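Local structure of 4-hydroxy-tetrahydrodipicolinate synthase (Thermotoga maritima, 1O5K) at residues 122-125 with 126-130; 217-220 with 221-224; 66-69 with 70-74; 183-186 with 187-191. The protein catalyses the condensation of pyruvate with aspartate semialdehyde to 4-hydroxy-tetrahydrodipicolinate, a step of lysine biosynthesis through the diaminopimelate pathway. All blocks are in the same frame, centred on the assembly; numbering follows the deposited sequence. Where two conformers were deposited one is given.

Overall arrangement
All four contacts are local, each within one unbroken run of chain, and they follow one another as contact 3, contact 1, contact 4 and contact 2. Contacts 3, 1 and 4 lie on helices 64-78, 123-134 and 179-192 of the TIM barrel, whereas contact 2 lies where the chain leaves strand 216-219, near the middle of the subunit. Contacts 1 and 4 have the closest centres, about 19 Å apart, without touching; contacts 3 and 4, about 34 Å between centres, lie on opposite sides of the chain's centre. Contact 2 holds part of the predicted pyruvate site, while contacts 1 and 4 face other subunits of the tetramer.

Contact 1 of 4, residues 122-125 with 126-130; sequences TQEG and LYQHY
Gln128 reaches back one helical turn to Glu124, and the two side chains lie side by side, pointing the same way. The CB of Gln128 lies 3.6 Å from the carbonyl O of Glu124. CG comes closer to the same oxygen and also sits 3.7 Å from Glu124 OE2. CG lies beside the backbone N and the chain bends at chi2 (-68°), which brings the amide round beside the carboxylate; in the conformer given, Gln128 NE2 donates to Glu124 OE2 over 3.2 Å. This bond is nearly straight (172° at the hydrogen), with the oxygen in the plane of the amide and met almost along its C-O axis, although the two flat groups are turned 53° apart. The other oxygen, Glu124 OE1, forms a salt bridge with Arg161, whose charge also makes a cation-pi contact with the Tyr127 ring. At the start of the helix Thr122 is the N-cap: its OG1 accepts from Gly125 N at 3.1 Å, while its carbonyl O accepts from Leu126 N. On another side, Gln123 and Leu126 run alongside each other, NE2 to CD1 3.8 Å, and the amide of Gln123 is occupied by Thr158, Leu155 and Asn153. Gln128 and His129 pack on Leu283 and Pro284 of a second subunit. Helix 123-134, between strands 110-114 and 141-144 of a beta-alpha-beta unit, therefore has a capped first turn. The salt bridge to Arg161 would be expected to keep the Glu124 carboxylate ionised, with the amide adding to this in the modelled conformer.

Contact 2 of 4, residues 217-220 with 221-224; sequences VISV and VSNV
Ser219 and Ser222 pack tightly where strand 216-219 ends and the chain turns. The OG of Ser219, set opposite its own backbone N (chi1 -178°), accepts from Ser222 N at 2.9 Å, with 164° at the hydrogen. The OG of Ser222 comes within 3.1 Å of Ser219 CB, and it is itself hydrogen-bonded to Thr19. Asp203 bonds to Ser219 OG and to the backbone N of Val220 and Val221, tying the start of the turn to a neighbouring loop. Val220 O accepts two bonds from Asn223: ND2 at 3.0 Å, close to the carbonyl plane, and the backbone N at 2.9 Å, 46° out of that plane. The looser part lies at the ends, where the Val224 side chain stays clear of 217-220 and Val217 and Ile218 meet nothing in 221-224. This looseness is not exposure, since all these residues are buried. Ile218 is a predicted pyruvate-binding residue, and Val220 touches Thr56, another. Around the turn, Asn223 anchors to Ala20 O at the end of strand 16-20 and to Val22 N just after it, Val221 rests on Met229 of helix 226-237, and Val220 and Val224 pack against helix 265-273.

Contact 3 of 4, residues 66-69 with 70-74; sequences EREK and LVSRT
The carbonyl O of Glu68 receives the backbone N of Ser72 at 2.9 Å, and Ser72 OG lies 3.0 Å from the same oxygen. Ser72 OG takes this place beside its own backbone N (chi1 -67°), its hydroxyl folded back over the preceding turn. Whether its proton goes to that carbonyl is not settled, because a water sits 2.8 Å from Ser72 OG as well. That water donates to Glu68 OE1 at 2.5 Å, and so bridges the carboxylate to the serine while the extended Glu68 chain leads outward. Two residues on, Leu70 O is held by two bonds, from Thr74 N and, at 2.7 Å, from Thr74 OG1, the donors approaching from opposite faces of the carbonyl plane. Thr74 OG1 is also bonded to Tyr35. On the flank turned to the barrel, Val71 CG2 presses to 3.2 Å from Arg67 O, and the same carbonyl accepts Val71 N at 2.8 Å. Leu70 packs on Val52 and Val71 on Val86, strand residues on which helix 64-78 lies, while the Arg67 guanidinium is bonded to Gly87 O. Arg73, bent at its second torsion, carries its guanidinium to salt bridges with Glu36 and with Glu76, a calcium ligand in this crystal. Valine, leucine and threonine thus meet the sheet, and the bridge of Glu68, water and Ser72 lies beside helix 93-106. Separately, at the calcium end, Arg73 may share with the calcium ion the task of offsetting the charge of Glu76.

Contact 4 of 4, residues 183-186 with 187-191; sequences DRTV and SLTKQ
Leu188 packs by van der Waals contact over one face of the Arg184 guanidinium, its CD1 3.6 Å above the plane and offset toward the rim. Its CD2 spans to Arg184 NH2 at 3.7 Å. Bends at chi2 (-73°) and chi3 (-85°) fold the arginine chain back across the leucine. Two residues further along, Val186 and Lys190 run side by side, CG1 to CD 4.0 Å, and the lysine ends on Asp215 and Phe196 O. Among the hydrogen bonds, Thr185 O is gripped twice by Thr189, by N at 3.1 Å and by OG1 at 2.7 Å, from opposite faces of the carbonyl plane. The hydroxyl can do this because it stands between its own backbone N and carbonyl carbon (chi1 60°). Gln191 NE2 adds a weak bond to Ser187 OG. Asp183 OD2 forms a salt bridge with Arg249 and hydrogen bonds with Tyr208 and His248, all of the third subunit. Thr185 bonds to Glu174, and Thr189 rests on Val198 and, toward the neighbouring helix 156-165, on Ala159. Helix 179-192 is an outer helix of the TIM barrel: threonines and a valine pack inward, while an aspartate joins it to another subunit of the tetramer.

Contact 1 of 4, residues 122-125 with 126-130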
loop_
_atom_site.group_PDB
_atom_site.type_symbol
_atom_site.label_atom_id
_atom_site.label_comp_id
_atom_site.label_asym_id
_atom_site.label_seq_id
_atom_site.Cartn_x
_atom_site.Cartn_y
_atom_site.Cartn_z
ATOM N N THR A 122 -2.953 1.164 -20.730
ATOM C CA THR A 122 -2.880 2.561 -20.399
ATOM C C THR A 122 -4.304 3.155 -20.372
ATOM O O THR A 122 -5.256 2.537 -20.860
ATOM C CB THR A 122 -2.021 3.278 -21.384
ATOM O OG1 THR A 122 -2.617 3.258 -22.677
ATOM C CG2 THR A 122 -0.589 2.612 -21.504
ATOM N N GLN A 123 -4.432 4.361 -19.814
ATOM C CA GLN A 123 -5.722 5.035 -19.775
ATOM C C GLN A 123 -6.254 5.248 -21.206
ATOM O O GLN A 123 -7.422 5.009 -21.487
ATOM C CB GLN A 123 -5.640 6.361 -19.009
ATOM C CG GLN A 123 -5.276 6.144 -17.543
ATOM C CD GLN A 123 -6.295 5.360 -16.793
ATOM O OE1 GLN A 123 -7.433 5.798 -16.687
ATOM N NE2 GLN A 123 -5.912 4.200 -16.262
ATOM N N GLU A 124 -5.382 5.670 -22.110
ATOM C CA GLU A 124 -5.762 5.777 -23.516
ATOM C C GLU A 124 -6.233 4.437 -24.120
ATOM O O GLU A 124 -7.171 4.409 -24.884
ATOM C CB GLU A 124 -4.615 6.372 -24.332
ATOM C CG GLU A 124 -4.883 6.551 -25.822
ATOM C CD GLU A 124 -5.997 7.527 -26.132
ATOM O OE1 GLU A 124 -6.372 8.344 -25.258
ATOM O OE2 GLU A 124 -6.495 7.500 -27.293
ATOM N N GLY A 125 -5.532 3.358 -23.775
ATOM C CA GLY A 125 -5.903 2.010 -24.175
ATOM C C GLY A 125 -7.295 1.666 -23.714
ATOM O O GLY A 125 -8.085 1.090 -24.466
ATOM N N LEU A 126 -7.605 1.996 -22.455
ATOM C CA LEU A 126 -8.957 1.781 -21.967
ATOM C C LEU A 126 -10.000 2.559 -22.760
ATOM O O LEU A 126 -11.038 2.047 -23.112
ATOM C CB LEU A 126 -9.062 2.178 -20.493
ATOM C CG LEU A 126 -8.276 1.293 -19.567
ATOM C CD1 LEU A 126 -8.241 1.890 -18.148
ATOM C CD2 LEU A 126 -8.897 -0.146 -19.521
ATOM N N TYR A 127 -9.730 3.819 -23.021
ATOM C CA TYR A 127 -10.619 4.604 -23.853
ATOM C C TYR A 127 -10.815 3.941 -25.205
ATOM O O TYR A 127 -11.967 3.781 -25.648
ATOM C CB TYR A 127 -10.055 6.001 -24.016
ATOM C CG TYR A 127 -10.875 6.881 -24.894
ATOM C CD1 TYR A 127 -12.051 7.449 -24.433
ATOM C CD2 TYR A 127 -10.470 7.167 -26.162
ATOM C CE1 TYR A 127 -12.806 8.311 -25.266
ATOM C CE2 TYR A 127 -11.221 8.003 -27.017
ATOM C CZ TYR A 127 -12.397 8.569 -26.552
ATOM O OH TYR A 127 -13.112 9.440 -27.391
ATOM N N GLN A 128 -9.707 3.575 -25.873
ATOM C CA GLN A 128 -9.798 2.957 -27.196
ATOM C C GLN A 128 -10.561 1.626 -27.199
ATOM O O GLN A 128 -11.276 1.340 -28.164
ATOM C CB GLN A 128 -8.408 2.842 -27.855
ATOM C CG GLN A 128 -7.818 4.173 -28.246
ATOM C CD GLN A 128 -8.561 4.845 -29.372
ATOM O OE1 GLN A 128 -9.280 4.191 -30.121
ATOM N NE2 GLN A 128 -8.380 6.154 -29.508
ATOM N N HIS A 129 -10.373 0.821 -26.137
ATOM C CA HIS A 129 -11.075 -0.451 -25.937
ATOM C C HIS A 129 -12.593 -0.238 -25.924
ATOM O O HIS A 129 -13.298 -0.846 -26.703
ATOM C CB HIS A 129 -10.578 -1.091 -24.634
ATOM C CG HIS A 129 -11.269 -2.348 -24.230
ATOM N ND1 HIS A 129 -11.004 -3.580 -24.802
ATOM C CD2 HIS A 129 -12.138 -2.577 -23.219
ATOM C CE1 HIS A 129 -11.706 -4.508 -24.163
ATOM N NE2 HIS A 129 -12.410 -3.922 -23.206
ATOM N N TYR A 130 -13.067 0.658 -25.053
ATOM C CA TYR A 130 -14.512 0.932 -24.934
ATOM C C TYR A 130 -15.043 1.621 -26.191
ATOM O O TYR A 130 -16.168 1.347 -26.612
ATOM C CB TYR A 130 -14.779 1.742 -23.681
ATOM C CG TYR A 130 -14.623 0.904 -22.428
ATOM C CD1 TYR A 130 -15.562 -0.098 -22.121
ATOM C CD2 TYR A 130 -13.531 1.054 -21.571
ATOM C CE1 TYR A 130 -15.351 -0.925 -21.035
ATOM C CE2 TYR A 130 -13.376 0.259 -20.467
ATOM C CZ TYR A 130 -14.294 -0.731 -20.209
ATOM O OH TYR A 130 -14.116 -1.548 -19.089
#

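Contact 2 of 4, residues 217-220 with 221-224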
loop_
_atom_site.group_PDB
_atom_site.type_symbol
_atom_site.label_atom_id
_atom_site.label_comp_id
_atom_site.label_asym_id
_atom_site.label_seq_id
_atom_site.Cartn_x
_atom_site.Cartn_y
_atom_site.Cartn_z
ATOM N N VAL A 217 -26.358 -0.062 -6.653
ATOM C CA VAL A 217 -25.351 -1.084 -6.451
ATOM C C VAL A 217 -25.560 -2.300 -7.330
ATOM O O VAL A 217 -26.682 -2.706 -7.577
ATOM C CB VAL A 217 -25.257 -1.544 -4.968
ATOM C CG1 VAL A 217 -26.630 -2.036 -4.459
ATOM C CG2 VAL A 217 -24.153 -2.612 -4.730
ATOM N N ILE A 218 -24.451 -2.810 -7.867
ATOM C CA ILE A 218 -24.435 -4.111 -8.501
ATOM C C ILE A 218 -23.806 -5.030 -7.431
ATOM O O ILE A 218 -22.607 -4.947 -7.124
ATOM C CB ILE A 218 -23.719 -4.123 -9.842
ATOM C CG1 ILE A 218 -24.527 -3.288 -10.864
ATOM C CG2 ILE A 218 -23.568 -5.605 -10.291
ATOM C CD1 ILE A 218 -23.767 -2.967 -12.185
ATOM N N SER A 219 -24.700 -5.811 -6.808
ATOM C CA SER A 219 -24.500 -6.405 -5.490
ATOM C C SER A 219 -24.180 -7.876 -5.494
ATOM O O SER A 219 -24.723 -8.642 -6.245
ATOM C CB SER A 219 -25.795 -6.221 -4.678
ATOM O OG SER A 219 -25.683 -6.736 -3.363
ATOM N N VAL A 220 -23.347 -8.258 -4.546
ATOM C CA VAL A 220 -23.139 -9.698 -4.208
ATOM C C VAL A 220 -24.109 -10.109 -3.072
ATOM O O VAL A 220 -24.772 -11.164 -3.097
ATOM C CB VAL A 220 -21.734 -9.877 -3.766
ATOM C CG1 VAL A 220 -21.497 -11.271 -3.159
ATOM C CG2 VAL A 220 -20.756 -9.648 -4.964
ATOM N N VAL A 221 -24.178 -9.264 -2.051
ATOM C CA VAL A 221 -25.024 -9.517 -0.884
ATOM C C VAL A 221 -26.481 -9.754 -1.229
ATOM O O VAL A 221 -27.162 -10.511 -0.530
ATOM C CB VAL A 221 -24.935 -8.332 0.175
ATOM C CG1 VAL A 221 -25.848 -8.627 1.324
ATOM C CG2 VAL A 221 -23.509 -8.145 0.729
ATOM N N SER A 222 -27.007 -9.060 -2.242
ATOM C CA SER A 222 -28.361 -9.287 -2.640
ATOM C C SER A 222 -28.682 -10.711 -3.100
ATOM O O SER A 222 -29.866 -11.054 -3.193
ATOM C CB SER A 222 -28.785 -8.312 -3.742
ATOM O OG SER A 222 -27.989 -8.442 -4.919
ATOM N N ASN A 223 -27.673 -11.545 -3.405
ATOM C CA ASN A 223 -27.967 -12.955 -3.661
ATOM C C ASN A 223 -28.693 -13.597 -2.485
ATOM O O ASN A 223 -29.583 -14.427 -2.669
ATOM C CB ASN A 223 -26.686 -13.732 -3.916
ATOM C CG ASN A 223 -26.186 -13.616 -5.356
ATOM O OD1 ASN A 223 -26.599 -14.393 -6.241
ATOM N ND2 ASN A 223 -25.242 -12.682 -5.587
ATOM N N VAL A 224 -28.292 -13.229 -1.271
ATOM C CA VAL A 224 -28.870 -13.811 -0.075
ATOM C C VAL A 224 -29.843 -12.912 0.628
ATOM O O VAL A 224 -30.806 -13.402 1.221
ATOM C CB VAL A 224 -27.797 -14.307 0.931
ATOM C CG1 VAL A 224 -26.921 -15.404 0.272
ATOM C CG2 VAL A 224 -26.954 -13.195 1.442
#

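Contact 3 of 4, residues 66-69 with 70-74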
loop_
_atom_site.group_PDB
_atom_site.type_symbol
_atom_site.label_atom_id
_atom_site.label_comp_id
_atom_site.label_asym_id
_atom_site.label_seq_id
_atom_site.Cartn_x
_atom_site.Cartn_y
_atom_site.Cartn_z
ATOM N N GLU A 66 -22.493 -22.857 -22.411
ATOM C CA GLU A 66 -23.115 -22.611 -21.111
ATOM C C GLU A 66 -23.619 -21.178 -20.901
ATOM O O GLU A 66 -24.686 -20.959 -20.312
ATOM C CB GLU A 66 -22.109 -22.982 -19.996
ATOM C CG GLU A 66 -21.964 -24.467 -19.871
ATOM C CD GLU A 66 -20.803 -24.872 -18.992
ATOM O OE1 GLU A 66 -19.849 -24.074 -18.847
ATOM O OE2 GLU A 66 -20.858 -25.996 -18.446
ATOM N N ARG A 67 -22.847 -20.213 -21.379
ATOM C CA ARG A 67 -23.219 -18.813 -21.291
ATOM C C ARG A 67 -24.531 -18.616 -22.062
ATOM O O ARG A 67 -25.451 -17.948 -21.571
ATOM C CB ARG A 67 -22.167 -17.941 -21.951
ATOM C CG ARG A 67 -20.866 -17.895 -21.258
ATOM C CD ARG A 67 -19.797 -17.105 -22.060
ATOM N NE ARG A 67 -20.206 -15.732 -22.350
ATOM C CZ ARG A 67 -19.963 -14.676 -21.560
ATOM N NH1 ARG A 67 -19.294 -14.795 -20.419
ATOM N NH2 ARG A 67 -20.398 -13.487 -21.918
ATOM N N GLU A 68 -24.611 -19.189 -23.267
ATOM C CA GLU A 68 -25.817 -19.019 -24.074
ATOM C C GLU A 68 -27.029 -19.551 -23.310
ATOM O O GLU A 68 -28.057 -18.882 -23.215
ATOM C CB GLU A 68 -25.683 -19.706 -25.436
ATOM C CG GLU A 68 -27.032 -19.788 -26.119
ATOM C CD GLU A 68 -26.961 -20.179 -27.569
ATOM O OE1 GLU A 68 -28.037 -20.546 -28.088
ATOM O OE2 GLU A 68 -25.854 -20.103 -28.166
ATOM N N LYS A 69 -26.888 -20.731 -22.713
ATOM C CA LYS A 69 -27.988 -21.349 -21.995
ATOM C C LYS A 69 -28.409 -20.542 -20.776
ATOM O O LYS A 69 -29.592 -20.381 -20.523
ATOM C CB LYS A 69 -27.596 -22.752 -21.518
ATOM C CG LYS A 69 -27.505 -23.748 -22.619
ATOM C CD LYS A 69 -27.022 -25.074 -22.084
ATOM C CE LYS A 69 -27.165 -26.187 -23.145
ATOM N NZ LYS A 69 -27.074 -27.542 -22.502
ATOM N N LEU A 70 -27.432 -20.029 -20.041
ATOM C CA LEU A 70 -27.686 -19.294 -18.829
ATOM C C LEU A 70 -28.325 -17.952 -19.190
ATOM O O LEU A 70 -29.278 -17.540 -18.543
ATOM C CB LEU A 70 -26.380 -19.099 -18.058
ATOM C CG LEU A 70 -26.466 -18.464 -16.661
ATOM C CD1 LEU A 70 -27.177 -19.384 -15.690
ATOM C CD2 LEU A 70 -25.099 -18.172 -16.125
ATOM N N VAL A 71 -27.811 -17.276 -20.225
ATOM C CA VAL A 71 -28.349 -15.958 -20.573
ATOM C C VAL A 71 -29.804 -16.139 -21.045
ATOM O O VAL A 71 -30.717 -15.400 -20.623
ATOM C CB VAL A 71 -27.492 -15.265 -21.628
ATOM C CG1 VAL A 71 -28.250 -14.040 -22.285
ATOM C CG2 VAL A 71 -26.169 -14.868 -20.987
ATOM N N SER A 72 -30.009 -17.077 -21.965
ATOM C CA SER A 72 -31.340 -17.298 -22.527
ATOM C C SER A 72 -32.326 -17.672 -21.442
ATOM O O SER A 72 -33.469 -17.167 -21.427
ATOM C CB SER A 72 -31.286 -18.389 -23.594
ATOM O OG SER A 72 -30.524 -17.898 -24.693
ATOM N N ARG A 73 -31.901 -18.540 -20.519
ATOM C CA ARG A 73 -32.813 -18.950 -19.456
ATOM C C ARG A 73 -33.165 -17.780 -18.515
ATOM O O ARG A 73 -34.280 -17.687 -18.057
ATOM C CB ARG A 73 -32.263 -20.123 -18.657
ATOM C CG ARG A 73 -33.265 -20.732 -17.672
ATOM C CD ARG A 73 -34.558 -21.217 -18.404
ATOM N NE ARG A 73 -35.676 -21.531 -17.520
ATOM C CZ ARG A 73 -36.972 -21.557 -17.903
ATOM N NH1 ARG A 73 -37.337 -21.254 -19.146
ATOM N NH2 ARG A 73 -37.926 -21.871 -17.032
ATOM N N THR A 74 -32.217 -16.876 -18.248
ATOM C CA THR A 74 -32.479 -15.724 -17.392
ATOM C C THR A 74 -33.530 -14.836 -18.052
ATOM O O THR A 74 -34.540 -14.455 -17.436
ATOM C CB THR A 74 -31.210 -14.924 -17.180
ATOM O OG1 THR A 74 -30.179 -15.797 -16.671
ATOM C CG2 THR A 74 -31.462 -13.852 -16.121
HETATM O O HOH W 1 -30.003 -19.871 -26.673
#

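Contact 4 of 4, residues 183-186 with 187-191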
loop_
_atom_site.group_PDB
_atom_site.type_symbol
_atom_site.label_atom_id
_atom_site.label_comp_id
_atom_site.label_asym_id
_atom_site.label_seq_id
_atom_site.Cartn_x
_atom_site.Cartn_y
_atom_site.Cartn_z
ATOM N N ASP A 183 -16.138 9.440 -5.029
ATOM C CA ASP A 183 -16.581 10.830 -5.065
ATOM C C ASP A 183 -16.348 11.448 -6.451
ATOM O O ASP A 183 -17.245 12.037 -7.018
ATOM C CB ASP A 183 -15.822 11.600 -4.000
ATOM C CG ASP A 183 -16.204 13.044 -3.945
ATOM O OD1 ASP A 183 -15.434 13.861 -4.472
ATOM O OD2 ASP A 183 -17.230 13.427 -3.404
ATOM N N ARG A 184 -15.153 11.254 -6.983
ATOM C CA ARG A 184 -14.750 11.840 -8.255
ATOM C C ARG A 184 -15.376 11.157 -9.481
ATOM O O ARG A 184 -15.741 11.843 -10.440
ATOM C CB ARG A 184 -13.238 11.871 -8.351
ATOM C CG ARG A 184 -12.652 12.991 -7.571
ATOM C CD ARG A 184 -12.876 14.380 -8.247
ATOM N NE ARG A 184 -11.843 14.667 -9.245
ATOM C CZ ARG A 184 -11.676 15.837 -9.894
ATOM N NH1 ARG A 184 -10.685 15.957 -10.766
ATOM N NH2 ARG A 184 -12.486 16.873 -9.697
ATOM N N THR A 185 -15.499 9.833 -9.465
ATOM C CA THR A 185 -16.202 9.112 -10.517
ATOM C C THR A 185 -17.627 9.624 -10.649
ATOM O O THR A 185 -18.031 10.006 -11.733
ATOM C CB THR A 185 -16.155 7.639 -10.270
ATOM O OG1 THR A 185 -14.787 7.194 -10.438
ATOM C CG2 THR A 185 -16.910 6.898 -11.271
ATOM N N VAL A 186 -18.353 9.710 -9.542
ATOM C CA VAL A 186 -19.705 10.239 -9.584
ATOM C C VAL A 186 -19.707 11.677 -10.106
ATOM O O VAL A 186 -20.441 11.992 -11.021
ATOM C CB VAL A 186 -20.416 10.194 -8.241
ATOM C CG1 VAL A 186 -21.791 10.890 -8.366
ATOM C CG2 VAL A 186 -20.606 8.757 -7.809
ATOM N N SER A 187 -18.894 12.554 -9.506
ATOM C CA SER A 187 -18.902 13.996 -9.834
ATOM C C SER A 187 -18.530 14.216 -11.303
ATOM O O SER A 187 -19.209 14.935 -12.046
ATOM C CB SER A 187 -17.863 14.720 -8.965
ATOM O OG SER A 187 -17.776 16.090 -9.383
ATOM N N LEU A 188 -17.433 13.602 -11.734
ATOM C CA LEU A 188 -16.897 13.988 -13.040
ATOM C C LEU A 188 -17.713 13.378 -14.167
ATOM O O LEU A 188 -17.893 14.014 -15.206
ATOM C CB LEU A 188 -15.457 13.576 -13.156
ATOM C CG LEU A 188 -14.416 14.367 -12.363
ATOM C CD1 LEU A 188 -13.052 13.931 -12.816
ATOM C CD2 LEU A 188 -14.569 15.908 -12.551
ATOM N N THR A 189 -18.171 12.117 -14.005
ATOM C CA THR A 189 -18.960 11.483 -15.087
ATOM C C THR A 189 -20.311 12.209 -15.300
ATOM O O THR A 189 -20.729 12.453 -16.436
ATOM C CB THR A 189 -19.178 9.974 -14.905
ATOM O OG1 THR A 189 -19.876 9.717 -13.680
ATOM C CG2 THR A 189 -17.857 9.181 -14.816
ATOM N N LYS A 190 -20.962 12.608 -14.203
ATOM C CA LYS A 190 -22.258 13.233 -14.294
ATOM C C LYS A 190 -22.151 14.638 -14.757
ATOM O O LYS A 190 -23.076 15.172 -15.350
ATOM C CB LYS A 190 -22.998 13.156 -12.956
ATOM C CG LYS A 190 -23.496 11.727 -12.736
ATOM C CD LYS A 190 -24.251 11.496 -11.443
ATOM C CE LYS A 190 -24.577 9.996 -11.227
ATOM N NZ LYS A 190 -25.714 9.466 -12.096
ATOM N N GLN A 191 -21.015 15.256 -14.501
ATOM C CA GLN A 191 -20.715 16.537 -15.123
ATOM C C GLN A 191 -20.512 16.407 -16.632
ATOM O O GLN A 191 -20.809 17.350 -17.396
ATOM C CB GLN A 191 -19.478 17.148 -14.532
ATOM C CG GLN A 191 -19.638 17.756 -13.176
ATOM C CD GLN A 191 -18.341 18.484 -12.737
ATOM O OE1 GLN A 191 -17.746 19.230 -13.532
ATOM N NE2 GLN A 191 -17.907 18.255 -11.486
#